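PDB 3MOG: 3-hydroxyadipyl-CoA dehydrogenase, which oxidises (3S)-3-hydroxyadipyl-CoA to 3-oxoadipyl-CoA with NAD+ as acceptor, in the breakdown of phenylacetate. Local coordinates for residues H142-N145 with K151-E154; P180-S185 with E412-T417; N192-P197 with T417-G422; E256-P261 with I398-D403. All coordinates share one frame; numbering follows the deposited sequence.

Contact 1: H142-N145 with K151-E154; sequences HFFN and KLVE
His142 and Glu154 face each other across two antiparallel strands and are joined three times. Two bonds are backbone ones: His142 N to Glu154 O, 2.9 Å, and Glu154 N to His142 O, 3.0 Å. The third runs between the side chains, which lie side by side and point the same way. The His142 side chain can be followed outward. Its CB rests 4.0 Å from Glu154 CB. CG lies anti to the backbone N (chi1 180°), which turns the ring along the glutamate. ND1 then gives its hydrogen to Glu154 OE1 at 2.7 Å. That oxygen lies in the ring plane and accepts with its anti lone pair. CE1 follows at 3.3 Å from the same OE1, and NE2 reaches a weak hydrogen bond with Ser121 outside the hairpin. The other carboxylate oxygen, OE2, takes the backbone N-H groups of Ile190 and Val191, so both carboxylate oxygens are held. Phe144 packs beside this pair. Its CE1 touches Leu152 CD2 at 3.6 Å, while its CD1 comes edge-on to Leu152 O at 3.5 Å. A water links Phe144 N to Leu152 O where the strands part. On the other face of the sheet Val153 covers the Phe143 ring. This is the beta hairpin 138-143/152-157 of the NAD-binding domain, with a buried His-carboxylate pair as in other 3-hydroxyacyl-CoA dehydrogenases.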
loop_
_atom_site.group_PDB
_atom_site.type_symbol
_atom_site.label_atom_id
_atom_site.label_comp_id
_atom_site.label_asym_id
_atom_site.label_seq_id
_atom_site.Cartn_x
_atom_site.Cartn_y
_atom_site.Cartn_z
ATOM N N HIS C 142 -23.382 -18.740 5.708
ATOM C CA HIS C 142 -22.208 -18.763 6.563
ATOM C C HIS C 142 -22.546 -18.873 8.045
ATOM O O HIS C 142 -22.959 -17.894 8.653
ATOM C CB HIS C 142 -21.358 -17.515 6.290
ATOM C CG HIS C 142 -20.121 -17.427 7.123
ATOM N ND1 HIS C 142 -19.730 -16.264 7.754
ATOM C CD2 HIS C 142 -19.187 -18.359 7.436
ATOM C CE1 HIS C 142 -18.607 -16.484 8.417
ATOM N NE2 HIS C 142 -18.260 -17.749 8.246
ATOM N N PHE C 143 -22.348 -20.066 8.612
ATOM C CA PHE C 143 -22.621 -20.350 10.022
ATOM C C PHE C 143 -21.369 -20.107 10.852
ATOM O O PHE C 143 -20.276 -19.974 10.315
ATOM C CB PHE C 143 -23.021 -21.826 10.196
ATOM C CG PHE C 143 -24.338 -22.199 9.560
ATOM C CD1 PHE C 143 -24.429 -22.447 8.195
ATOM C CD2 PHE C 143 -25.476 -22.342 10.342
ATOM C CE1 PHE C 143 -25.625 -22.814 7.613
ATOM C CE2 PHE C 143 -26.691 -22.707 9.772
ATOM C CZ PHE C 143 -26.774 -22.934 8.407
ATOM N N PHE C 144 -21.519 -20.098 12.170
ATOM C CA PHE C 144 -20.380 -19.859 13.056
ATOM C C PHE C 144 -20.203 -21.040 14.018
ATOM O O PHE C 144 -21.186 -21.637 14.432
ATOM C CB PHE C 144 -20.568 -18.522 13.804
ATOM C CG PHE C 144 -20.433 -17.297 12.909
ATOM C CD1 PHE C 144 -21.465 -16.917 12.041
ATOM C CD2 PHE C 144 -19.266 -16.541 12.920
ATOM C CE1 PHE C 144 -21.336 -15.819 11.198
ATOM C CE2 PHE C 144 -19.131 -15.435 12.075
ATOM C CZ PHE C 144 -20.179 -15.069 11.221
ATOM N N ASN C 145 -18.948 -21.386 14.323
ATOM C CA ASN C 145 -18.575 -22.455 15.268
ATOM C C ASN C 145 -18.920 -22.146 16.736
ATOM O O ASN C 145 -18.532 -21.097 17.253
ATOM C CB ASN C 145 -17.066 -22.688 15.164
ATOM C CG ASN C 145 -16.636 -24.112 15.512
ATOM O OD1 ASN C 145 -15.473 -24.460 15.325
ATOM N ND2 ASN C 145 -17.554 -24.932 15.989
ATOM N N LYS C 151 -26.120 -18.338 17.032
ATOM C CA LYS C 151 -27.327 -17.883 16.383
ATOM C C LYS C 151 -27.212 -17.258 15.017
ATOM O O LYS C 151 -28.168 -17.223 14.286
ATOM C CB LYS C 151 -28.138 -17.010 17.312
ATOM C CG LYS C 151 -28.948 -17.812 18.265
ATOM C CD LYS C 151 -29.909 -16.967 19.030
ATOM C CE LYS C 151 -30.804 -16.123 18.145
ATOM N NZ LYS C 151 -32.063 -16.802 17.767
ATOM N N LEU C 152 -26.056 -16.719 14.697
ATOM C CA LEU C 152 -25.926 -15.913 13.488
ATOM C C LEU C 152 -25.654 -16.751 12.240
ATOM O O LEU C 152 -24.871 -17.683 12.285
ATOM C CB LEU C 152 -24.828 -14.844 13.658
ATOM C CG LEU C 152 -24.862 -13.736 12.593
ATOM C CD1 LEU C 152 -25.903 -12.627 12.938
ATOM C CD2 LEU C 152 -23.483 -13.157 12.391
ATOM N N VAL C 153 -26.310 -16.417 11.132
ATOM C CA VAL C 153 -25.797 -16.811 9.815
ATOM C C VAL C 153 -25.766 -15.621 8.849
ATOM O O VAL C 153 -26.674 -14.800 8.845
ATOM C CB VAL C 153 -26.440 -18.132 9.216
ATOM C CG1 VAL C 153 -27.736 -18.447 9.831
ATOM C CG2 VAL C 153 -26.525 -18.114 7.676
ATOM N N GLU C 154 -24.689 -15.514 8.081
ATOM C CA GLU C 154 -24.569 -14.498 7.053
ATOM C C GLU C 154 -25.020 -15.107 5.732
ATOM O O GLU C 154 -24.465 -16.116 5.283
ATOM C CB GLU C 154 -23.117 -14.010 6.973
ATOM C CG GLU C 154 -22.652 -13.266 8.212
ATOM C CD GLU C 154 -21.198 -12.807 8.128
ATOM O OE1 GLU C 154 -20.301 -13.673 8.024
ATOM O OE2 GLU C 154 -20.954 -11.579 8.187
HETATM O O HOH W 1 -24.351 -20.193 13.162
#

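Contact 2: P180-S185 with E412-T417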
loop_
_atom_site.group_PDB
_atom_site.type_symbol
_atom_site.label_atom_id
_atom_site.label_comp_id
_atom_site.label_asym_id
_atom_site.label_seq_id
_atom_site.Cartn_x
_atom_site.Cartn_y
_atom_site.Cartn_z
ATOM N N PRO C 180 -30.639 -14.704 10.453
ATOM C CA PRO C 180 -29.909 -14.363 9.244
ATOM C C PRO C 180 -29.648 -12.858 9.149
ATOM O O PRO C 180 -30.444 -12.045 9.650
ATOM C CB PRO C 180 -30.853 -14.805 8.128
ATOM C CG PRO C 180 -32.242 -14.671 8.742
ATOM C CD PRO C 180 -32.077 -14.944 10.206
ATOM N N VAL C 181 -28.516 -12.513 8.540
ATOM C CA VAL C 181 -28.211 -11.154 8.115
ATOM C C VAL C 181 -27.758 -11.254 6.655
ATOM O O VAL C 181 -27.130 -12.230 6.279
ATOM C CB VAL C 181 -27.129 -10.470 9.005
ATOM C CG1 VAL C 181 -27.678 -10.160 10.398
ATOM C CG2 VAL C 181 -25.829 -11.313 9.105
ATOM N N ARG C 182 -28.114 -10.273 5.830
ATOM C CA ARG C 182 -27.730 -10.278 4.411
ATOM C C ARG C 182 -26.522 -9.395 4.183
ATOM O O ARG C 182 -26.389 -8.350 4.812
ATOM C CB ARG C 182 -28.868 -9.767 3.538
ATOM C CG ARG C 182 -30.200 -10.411 3.844
ATOM C CD ARG C 182 -31.299 -9.371 3.854
ATOM N NE ARG C 182 -32.554 -9.980 4.278
ATOM C CZ ARG C 182 -33.547 -10.299 3.452
ATOM N NH1 ARG C 182 -33.445 -10.042 2.150
ATOM N NH2 ARG C 182 -34.646 -10.871 3.931
ATOM N N CYS C 183 -25.646 -9.827 3.281
ATOM C CA CYS C 183 -24.489 -9.062 2.872
ATOM C C CYS C 183 -24.026 -9.524 1.497
ATOM O O CYS C 183 -24.347 -10.622 1.078
ATOM C CB CYS C 183 -23.344 -9.183 3.889
ATOM S SG CYS C 183 -22.522 -10.762 3.928
ATOM N N HIS C 184 -23.286 -8.669 0.797
ATOM C CA HIS C 184 -22.732 -9.002 -0.509
ATOM C C HIS C 184 -21.425 -9.746 -0.314
ATOM O O HIS C 184 -20.871 -9.759 0.791
ATOM C CB HIS C 184 -22.502 -7.735 -1.342
ATOM C CG HIS C 184 -22.436 -7.988 -2.816
ATOM N ND1 HIS C 184 -23.530 -8.388 -3.553
ATOM C CD2 HIS C 184 -21.404 -7.904 -3.690
ATOM C CE1 HIS C 184 -23.177 -8.540 -4.818
ATOM N NE2 HIS C 184 -21.892 -8.250 -4.928
ATOM N N SER C 185 -20.932 -10.362 -1.383
ATOM C CA SER C 185 -19.719 -11.145 -1.319
ATOM C C SER C 185 -18.453 -10.287 -1.357
ATOM O O SER C 185 -17.668 -10.353 -2.297
ATOM C CB SER C 185 -19.710 -12.187 -2.447
ATOM O OG SER C 185 -18.766 -13.182 -2.131
ATOM N N GLU C 412 -27.739 -1.158 8.041
ATOM C CA GLU C 412 -27.304 -0.771 9.384
ATOM C C GLU C 412 -27.723 -1.803 10.440
ATOM O O GLU C 412 -26.897 -2.242 11.259
ATOM C CB GLU C 412 -27.819 0.630 9.755
ATOM C CG GLU C 412 -27.646 0.970 11.234
ATOM C CD GLU C 412 -28.214 2.317 11.608
ATOM O OE1 GLU C 412 -27.445 3.305 11.607
ATOM O OE2 GLU C 412 -29.431 2.378 11.896
ATOM N N GLN C 413 -28.995 -2.201 10.414
ATOM C CA GLN C 413 -29.485 -3.188 11.385
ATOM C C GLN C 413 -28.774 -4.542 11.296
ATOM O O GLN C 413 -28.532 -5.175 12.323
ATOM C CB GLN C 413 -31.027 -3.337 11.373
ATOM C CG GLN C 413 -31.647 -4.099 10.222
ATOM C CD GLN C 413 -33.047 -4.632 10.549
ATOM O OE1 GLN C 413 -33.276 -5.224 11.605
ATOM N NE2 GLN C 413 -33.982 -4.429 9.631
ATOM N N ASP C 414 -28.394 -4.962 10.089
ATOM C CA ASP C 414 -27.718 -6.246 9.933
ATOM C C ASP C 414 -26.267 -6.217 10.388
ATOM O O ASP C 414 -25.740 -7.233 10.841
ATOM C CB ASP C 414 -27.822 -6.749 8.506
ATOM C CG ASP C 414 -29.179 -7.370 8.210
ATOM O OD1 ASP C 414 -30.013 -7.502 9.152
ATOM O OD2 ASP C 414 -29.401 -7.723 7.033
ATOM N N ILE C 415 -25.636 -5.051 10.273
ATOM C CA ILE C 415 -24.289 -4.851 10.798
ATOM C C ILE C 415 -24.308 -4.920 12.331
ATOM O O ILE C 415 -23.483 -5.606 12.932
ATOM C CB ILE C 415 -23.659 -3.533 10.253
ATOM C CG1 ILE C 415 -23.483 -3.634 8.722
ATOM C CG2 ILE C 415 -22.307 -3.240 10.923
ATOM C CD1 ILE C 415 -23.011 -2.350 8.031
ATOM N N ASP C 416 -25.274 -4.249 12.963
ATOM C CA ASP C 416 -25.405 -4.312 14.426
ATOM C C ASP C 416 -25.653 -5.751 14.895
ATOM O O ASP C 416 -24.959 -6.251 15.777
ATOM C CB ASP C 416 -26.517 -3.383 14.938
ATOM C CG ASP C 416 -26.108 -1.912 14.967
ATOM O OD1 ASP C 416 -24.896 -1.611 14.934
ATOM O OD2 ASP C 416 -27.018 -1.046 15.025
ATOM N N THR C 417 -26.624 -6.414 14.274
ATOM C CA THR C 417 -26.994 -7.775 14.638
ATOM C C THR C 417 -25.818 -8.726 14.513
ATOM O O THR C 417 -25.526 -9.476 15.447
ATOM C CB THR C 417 -28.160 -8.265 13.792
ATOM O OG1 THR C 417 -29.289 -7.419 14.036
ATOM C CG2 THR C 417 -28.519 -9.696 14.138
HETATM O O HOH W 2 -28.301 -6.364 5.213
#
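The carboxylate of Asp414 has Val181 over one face, with Val181 CB 3.8 Å from Asp414 CG. The N-H of Arg182 comes to that same face. Its N stands 3.1 Å from Asp414 OD2 and well above the carboxylate plane, 55° out of it, yet the bond is nearly straight at the hydrogen (168°). Water 2 joins OD2 to Arg182 O, 2.8 Å from the latter. Its distance to OD2 is so short that the exact length is doubtful. The Arg182 guanidinium is turned only 20° from the carboxylate but does not pair with it; NE stays 4.8 Å from Asp414 OD2, and the charge is met instead by a salt bridge to Glu167. The contact brings strand 179-184, the last strand of the Rossmann-type NAD-binding sheet, against helix 412-422 of the distant C-terminal region. Their axes approach to 8.0 Å. With an alanine at Asp414, the backbone N-H of Arg182 would probably be left without its acceptor, and Val181 CB and CG1 without the carboxylate they pack on. Val181 CG1 lies anti to the carbonyl carbon, which aims it at the helix: it meets Asp414 O at 3.5 Å and Thr417 CG2 at 3.9 Å. Thr417 is steadied by its OG1, which donates to Gln413 O; the backbone N of Thr417 reaches that same oxygen from the opposite face of its plane.

Contact 3: N192-P197 with T417-G422; sequences NRVARP and TAMRLG
Ala195 and Met419 mark the closest approach of the two backbones, with CA atoms 7.9 Å apart. The segment 192-197 runs from helix 191-194 into helix 196-207, and the bond from Arg196 N to Arg193 O is weak. Arg196 NE donates to Asn192 O at 2.9 Å, in the carbonyl plane. The segment 417-422 belongs to helix 412-422 and is held by ordinary helical bonds. One long side chain spans the distance between the backbones. Met419 leaves its helix with CG anti to the carbonyl carbon (chi1 -56°) and then bends at both following torsions, so the thioether lies obliquely across Val194. Its SD meets Val194 CB at 3.8 Å, and CG reaches Val194 CG1 at 4.0 Å. The terminal methyl goes furthest: CE lies 3.7 Å from Ala195 N and 4.2 Å from Ala195 CB. Val194 also rests on Ala401 of helix 390-406, and Ala195 on Tyr425. No hydrogen bond or charge crosses between the segments. All three touching residues are buried, and between these two segments the contact is van der Waals only; the charged link of Arg193 to Asp403 lies to one side.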
loop_
_atom_site.group_PDB
_atom_site.type_symbol
_atom_site.label_atom_id
_atom_site.label_comp_id
_atom_site.label_asym_id
_atom_site.label_seq_id
_atom_site.Cartn_x
_atom_site.Cartn_y
_atom_site.Cartn_z
ATOM N N ASN C 192 -16.112 -10.839 9.945
ATOM C CA ASN C 192 -14.643 -10.910 9.820
ATOM C C ASN C 192 -14.016 -9.580 9.408
ATOM O O ASN C 192 -12.855 -9.335 9.684
ATOM C CB ASN C 192 -14.217 -11.993 8.817
ATOM C CG ASN C 192 -14.137 -13.379 9.423
ATOM O OD1 ASN C 192 -14.084 -13.549 10.638
ATOM N ND2 ASN C 192 -14.100 -14.388 8.559
ATOM N N ARG C 193 -14.790 -8.736 8.738
ATOM C CA ARG C 193 -14.322 -7.418 8.324
ATOM C C ARG C 193 -14.373 -6.403 9.464
ATOM O O ARG C 193 -13.384 -5.735 9.738
ATOM C CB ARG C 193 -15.142 -6.917 7.129
ATOM C CG ARG C 193 -14.730 -5.554 6.610
ATOM C CD ARG C 193 -15.928 -4.838 6.051
ATOM N NE ARG C 193 -15.607 -3.570 5.405
ATOM C CZ ARG C 193 -15.873 -3.290 4.133
ATOM N NH1 ARG C 193 -16.415 -4.210 3.359
ATOM N NH2 ARG C 193 -15.559 -2.104 3.625
ATOM N N VAL C 194 -15.521 -6.300 10.128
ATOM C CA VAL C 194 -15.736 -5.281 11.168
ATOM C C VAL C 194 -14.977 -5.591 12.462
ATOM O O VAL C 194 -14.539 -4.674 13.145
ATOM C CB VAL C 194 -17.259 -5.038 11.412
ATOM C CG1 VAL C 194 -17.533 -4.040 12.544
ATOM C CG2 VAL C 194 -17.907 -4.579 10.132
ATOM N N ALA C 195 -14.782 -6.874 12.764
ATOM C CA ALA C 195 -13.993 -7.296 13.925
ATOM C C ALA C 195 -12.508 -6.978 13.854
ATOM O O ALA C 195 -11.844 -6.950 14.888
ATOM C CB ALA C 195 -14.170 -8.796 14.176
ATOM N N ARG C 196 -11.976 -6.768 12.653
ATOM C CA ARG C 196 -10.524 -6.599 12.478
ATOM C C ARG C 196 -9.824 -5.593 13.431
ATOM O O ARG C 196 -8.779 -5.927 13.995
ATOM C CB ARG C 196 -10.167 -6.294 11.016
ATOM C CG ARG C 196 -10.268 -7.463 10.030
ATOM C CD ARG C 196 -9.449 -8.683 10.490
ATOM N NE ARG C 196 -10.310 -9.709 11.090
ATOM C CZ ARG C 196 -9.876 -10.761 11.771
ATOM N NH1 ARG C 196 -8.572 -10.953 11.963
ATOM N NH2 ARG C 196 -10.754 -11.628 12.262
ATOM N N PRO C 197 -10.392 -4.374 13.635
ATOM C CA PRO C 197 -9.638 -3.474 14.550
ATOM C C PRO C 197 -9.684 -3.836 16.034
ATOM O O PRO C 197 -8.914 -3.283 16.828
ATOM C CB PRO C 197 -10.257 -2.099 14.301
ATOM C CG PRO C 197 -11.557 -2.361 13.632
ATOM C CD PRO C 197 -11.440 -3.643 12.885
ATOM N N THR C 417 -26.624 -6.414 14.274
ATOM C CA THR C 417 -26.994 -7.775 14.638
ATOM C C THR C 417 -25.818 -8.726 14.513
ATOM O O THR C 417 -25.526 -9.476 15.447
ATOM C CB THR C 417 -28.160 -8.265 13.792
ATOM O OG1 THR C 417 -29.289 -7.419 14.036
ATOM C CG2 THR C 417 -28.519 -9.696 14.138
ATOM N N ALA C 418 -25.115 -8.654 13.383
ATOM C CA ALA C 418 -23.943 -9.492 13.150
ATOM C C ALA C 418 -22.882 -9.396 14.235
ATOM O O ALA C 418 -22.322 -10.407 14.659
ATOM C CB ALA C 418 -23.336 -9.188 11.782
ATOM N N MET C 419 -22.612 -8.181 14.695
ATOM C CA MET C 419 -21.606 -7.985 15.713
ATOM C C MET C 419 -22.109 -8.434 17.108
ATOM O O MET C 419 -21.330 -8.942 17.917
ATOM C CB MET C 419 -21.100 -6.536 15.694
ATOM C CG MET C 419 -20.544 -6.073 14.323
ATOM S SD MET C 419 -19.637 -7.300 13.353
ATOM C CE MET C 419 -18.151 -7.415 14.313
ATOM N N ARG C 420 -23.397 -8.248 17.384
ATOM C CA ARG C 420 -23.991 -8.770 18.619
ATOM C C ARG C 420 -23.988 -10.297 18.667
ATOM O O ARG C 420 -23.673 -10.887 19.696
ATOM C CB ARG C 420 -25.418 -8.262 18.799
ATOM C CG ARG C 420 -25.580 -7.198 19.867
ATOM C CD ARG C 420 -27.043 -6.810 20.001
ATOM N NE ARG C 420 -27.493 -6.042 18.844
ATOM C CZ ARG C 420 -28.454 -6.406 18.000
ATOM N NH1 ARG C 420 -29.099 -7.555 18.166
ATOM N NH2 ARG C 420 -28.772 -5.601 16.990
ATOM N N LEU C 421 -24.336 -10.941 17.557
ATOM C CA LEU C 421 -24.482 -12.400 17.567
ATOM C C LEU C 421 -23.230 -13.174 17.164
ATOM O O LEU C 421 -22.919 -14.191 17.774
ATOM C CB LEU C 421 -25.714 -12.818 16.759
ATOM C CG LEU C 421 -27.035 -12.284 17.367
ATOM C CD1 LEU C 421 -28.232 -12.679 16.534
ATOM C CD2 LEU C 421 -27.248 -12.726 18.835
ATOM N N GLY C 422 -22.495 -12.681 16.172
ATOM C CA GLY C 422 -21.311 -13.387 15.682
ATOM C C GLY C 422 -20.110 -13.338 16.609
ATOM O O GLY C 422 -19.339 -14.297 16.678
#

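Contact 4: E256-P261 with I398-D403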
loop_
_atom_site.group_PDB
_atom_site.type_symbol
_atom_site.label_atom_id
_atom_site.label_comp_id
_atom_site.label_asym_id
_atom_site.label_seq_id
_atom_site.Cartn_x
_atom_site.Cartn_y
_atom_site.Cartn_z
ATOM N N GLU C 256 -4.878 -2.447 2.000
ATOM C CA GLU C 256 -5.431 -1.368 2.829
ATOM C C GLU C 256 -4.842 -1.363 4.239
ATOM O O GLU C 256 -4.909 -2.371 4.938
ATOM C CB GLU C 256 -6.952 -1.536 2.966
ATOM C CG GLU C 256 -7.783 -1.023 1.810
ATOM C CD GLU C 256 -7.775 0.497 1.661
ATOM O OE1 GLU C 256 -7.631 1.210 2.686
ATOM O OE2 GLU C 256 -7.933 0.970 0.506
ATOM N N ARG C 257 -4.333 -0.210 4.667
ATOM C CA ARG C 257 -3.514 -0.130 5.874
ATOM C C ARG C 257 -4.339 -0.203 7.146
ATOM O O ARG C 257 -3.789 -0.477 8.208
ATOM C CB ARG C 257 -2.649 1.137 5.906
ATOM C CG ARG C 257 -2.063 1.638 4.584
ATOM C CD ARG C 257 -1.025 0.709 3.993
ATOM N NE ARG C 257 0.130 0.458 4.859
ATOM C CZ ARG C 257 1.080 -0.430 4.568
ATOM N NH1 ARG C 257 1.002 -1.130 3.446
ATOM N NH2 ARG C 257 2.105 -0.625 5.389
ATOM N N ARG C 258 -5.652 0.020 7.057
ATOM C CA ARG C 258 -6.509 -0.282 8.215
ATOM C C ARG C 258 -6.670 -1.788 8.482
ATOM O O ARG C 258 -7.181 -2.199 9.529
ATOM C CB ARG C 258 -7.853 0.473 8.156
ATOM C CG ARG C 258 -8.824 0.039 7.084
ATOM C CD ARG C 258 -9.863 1.133 6.862
ATOM N NE ARG C 258 -11.065 0.615 6.213
ATOM C CZ ARG C 258 -11.216 0.467 4.897
ATOM N NH1 ARG C 258 -12.356 -0.023 4.425
ATOM N NH2 ARG C 258 -10.238 0.792 4.053
ATOM N N PHE C 259 -6.210 -2.610 7.542
ATOM C CA PHE C 259 -6.191 -4.054 7.744
ATOM C C PHE C 259 -4.755 -4.633 7.838
ATOM O O PHE C 259 -4.566 -5.829 7.717
ATOM C CB PHE C 259 -7.010 -4.779 6.656
ATOM C CG PHE C 259 -8.465 -4.398 6.630
ATOM C CD1 PHE C 259 -9.028 -3.829 5.489
ATOM C CD2 PHE C 259 -9.275 -4.598 7.754
ATOM C CE1 PHE C 259 -10.378 -3.470 5.458
ATOM C CE2 PHE C 259 -10.626 -4.237 7.737
ATOM C CZ PHE C 259 -11.180 -3.675 6.585
ATOM N N LEU C 260 -3.765 -3.771 8.054
ATOM C CA LEU C 260 -2.367 -4.172 8.219
ATOM C C LEU C 260 -2.162 -5.307 9.236
ATOM O O LEU C 260 -2.711 -5.266 10.343
ATOM C CB LEU C 260 -1.525 -2.958 8.632
ATOM C CG LEU C 260 -0.006 -3.005 8.437
ATOM C CD1 LEU C 260 0.344 -3.161 6.961
ATOM C CD2 LEU C 260 0.645 -1.753 9.015
ATOM N N PRO C 261 -1.406 -6.347 8.848
ATOM C CA PRO C 261 -1.030 -7.371 9.841
ATOM C C PRO C 261 0.039 -6.873 10.827
ATOM O O PRO C 261 0.641 -5.824 10.604
ATOM C CB PRO C 261 -0.516 -8.539 8.976
ATOM C CG PRO C 261 -1.165 -8.294 7.606
ATOM C CD PRO C 261 -1.154 -6.801 7.471
ATOM N N ILE C 398 -16.204 1.068 15.074
ATOM C CA ILE C 398 -17.347 1.853 14.572
ATOM C C ILE C 398 -17.096 2.465 13.176
ATOM O O ILE C 398 -17.966 2.459 12.300
ATOM C CB ILE C 398 -17.697 2.944 15.599
ATOM C CG1 ILE C 398 -18.221 2.305 16.893
ATOM C CG2 ILE C 398 -18.679 3.970 15.039
ATOM C CD1 ILE C 398 -18.328 3.308 18.038
ATOM N N ASN C 399 -15.894 2.981 12.986
ATOM C CA ASN C 399 -15.437 3.530 11.709
ATOM C C ASN C 399 -15.520 2.505 10.574
ATOM O O ASN C 399 -16.055 2.790 9.495
ATOM C CB ASN C 399 -13.999 3.998 11.880
ATOM C CG ASN C 399 -13.613 5.077 10.903
ATOM O OD1 ASN C 399 -14.433 5.901 10.508
ATOM N ND2 ASN C 399 -12.332 5.103 10.536
ATOM N N GLU C 400 -15.008 1.310 10.846
ATOM C CA GLU C 400 -15.111 0.155 9.947
ATOM C C GLU C 400 -16.555 -0.296 9.658
ATOM O O GLU C 400 -16.886 -0.621 8.515
ATOM C CB GLU C 400 -14.269 -1.004 10.499
ATOM C CG GLU C 400 -13.890 -2.024 9.440
ATOM C CD GLU C 400 -13.194 -1.380 8.262
ATOM O OE1 GLU C 400 -13.770 -1.387 7.152
ATOM O OE2 GLU C 400 -12.089 -0.840 8.459
ATOM N N ALA C 401 -17.417 -0.294 10.675
ATOM C CA ALA C 401 -18.852 -0.581 10.472
ATOM C C ALA C 401 -19.532 0.457 9.570
ATOM O O ALA C 401 -20.342 0.117 8.703
ATOM C CB ALA C 401 -19.571 -0.645 11.801
ATOM N N LEU C 402 -19.178 1.719 9.774
ATOM C CA LEU C 402 -19.686 2.803 8.980
ATOM C C LEU C 402 -19.212 2.709 7.532
ATOM O O LEU C 402 -19.973 2.997 6.607
ATOM C CB LEU C 402 -19.236 4.135 9.577
ATOM C CG LEU C 402 -19.972 4.683 10.798
ATOM C CD1 LEU C 402 -19.142 5.798 11.364
ATOM C CD2 LEU C 402 -21.381 5.171 10.476
ATOM N N ASP C 403 -17.959 2.312 7.329
ATOM C CA ASP C 403 -17.447 2.165 5.967
ATOM C C ASP C 403 -18.159 1.026 5.233
ATOM O O ASP C 403 -18.462 1.135 4.041
ATOM C CB ASP C 403 -15.943 1.933 5.962
ATOM C CG ASP C 403 -15.395 1.745 4.559
ATOM O OD1 ASP C 403 -15.318 2.743 3.818
ATOM O OD2 ASP C 403 -15.064 0.596 4.190
#
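Arg258 meets Glu400 and Asp403 because three side chains turn to a common point. Arg258 CG sits between the backbone N and the carbonyl carbon (chi1 69°), and the chain then runs extended to NE. Glu400 CG lies anti to the backbone N, and the chain then bends at chi2 (55°), which carries the carboxylate over to the loop. Asp403 has CG anti to N (chi1 179°) and comes from one turn further on. Arg258 NE bonds Glu400 OE2 at 2.9 Å, using the syn lone pair of that oxygen; the two planes are close to parallel. Weaker bonds go from NE and NH1 to Glu400 OE1. Asp403 OD2 makes a salt bridge with Arg258 NH1 at 2.8 Å, with its carboxylate turned steeply to the guanidinium. The third nitrogen, NH2, pairs with Glu256 OE1 at 3.0 Å in the guanidinium plane. Phe259 covers one face of the Arg258 guanidinium, with CE1 4.0 Å above the centre of its plane, and its CZ touches Glu400 CD at 3.5 Å. An alanine in place of Arg258 would probably leave Glu256, Glu400 and Asp403 each short of a positive partner and the Phe259 ring uncovered on one side. Asp403 OD2 has a second salt bridge, to Arg193. Glu256 OE2 turns outward to Arg257 of a neighbouring subunit, which links the network to the trimer interface. The loop between helices 239-252 and 263-270 is thus fastened to helix 390-406, while Phe259 also packs on Val249 of helix 239-252.

In the fold
From the N terminus, contact 1 closes first, as a short hairpin in the NAD-binding sheet. Contact 2 then opens on the neighbouring strand and contact 3 on the helices just after it. Both wait for more than 200 residues. Within that span contact 4 opens at 256-261 and closes at 398-403, so it is enclosed by both. Contact 2 closes at 412-417 and contact 3 next, at 417-422; the two cross along the chain and share Thr417. Leu152 of contact 1 packs on Ala418 and Leu421, and Arg193 of segment 192-197 salt-bridges Asp403 of contact 4. Helix 412-422, part of the second C-terminal region, thus packs on both the Rossmann-type domain and the first C-terminal region.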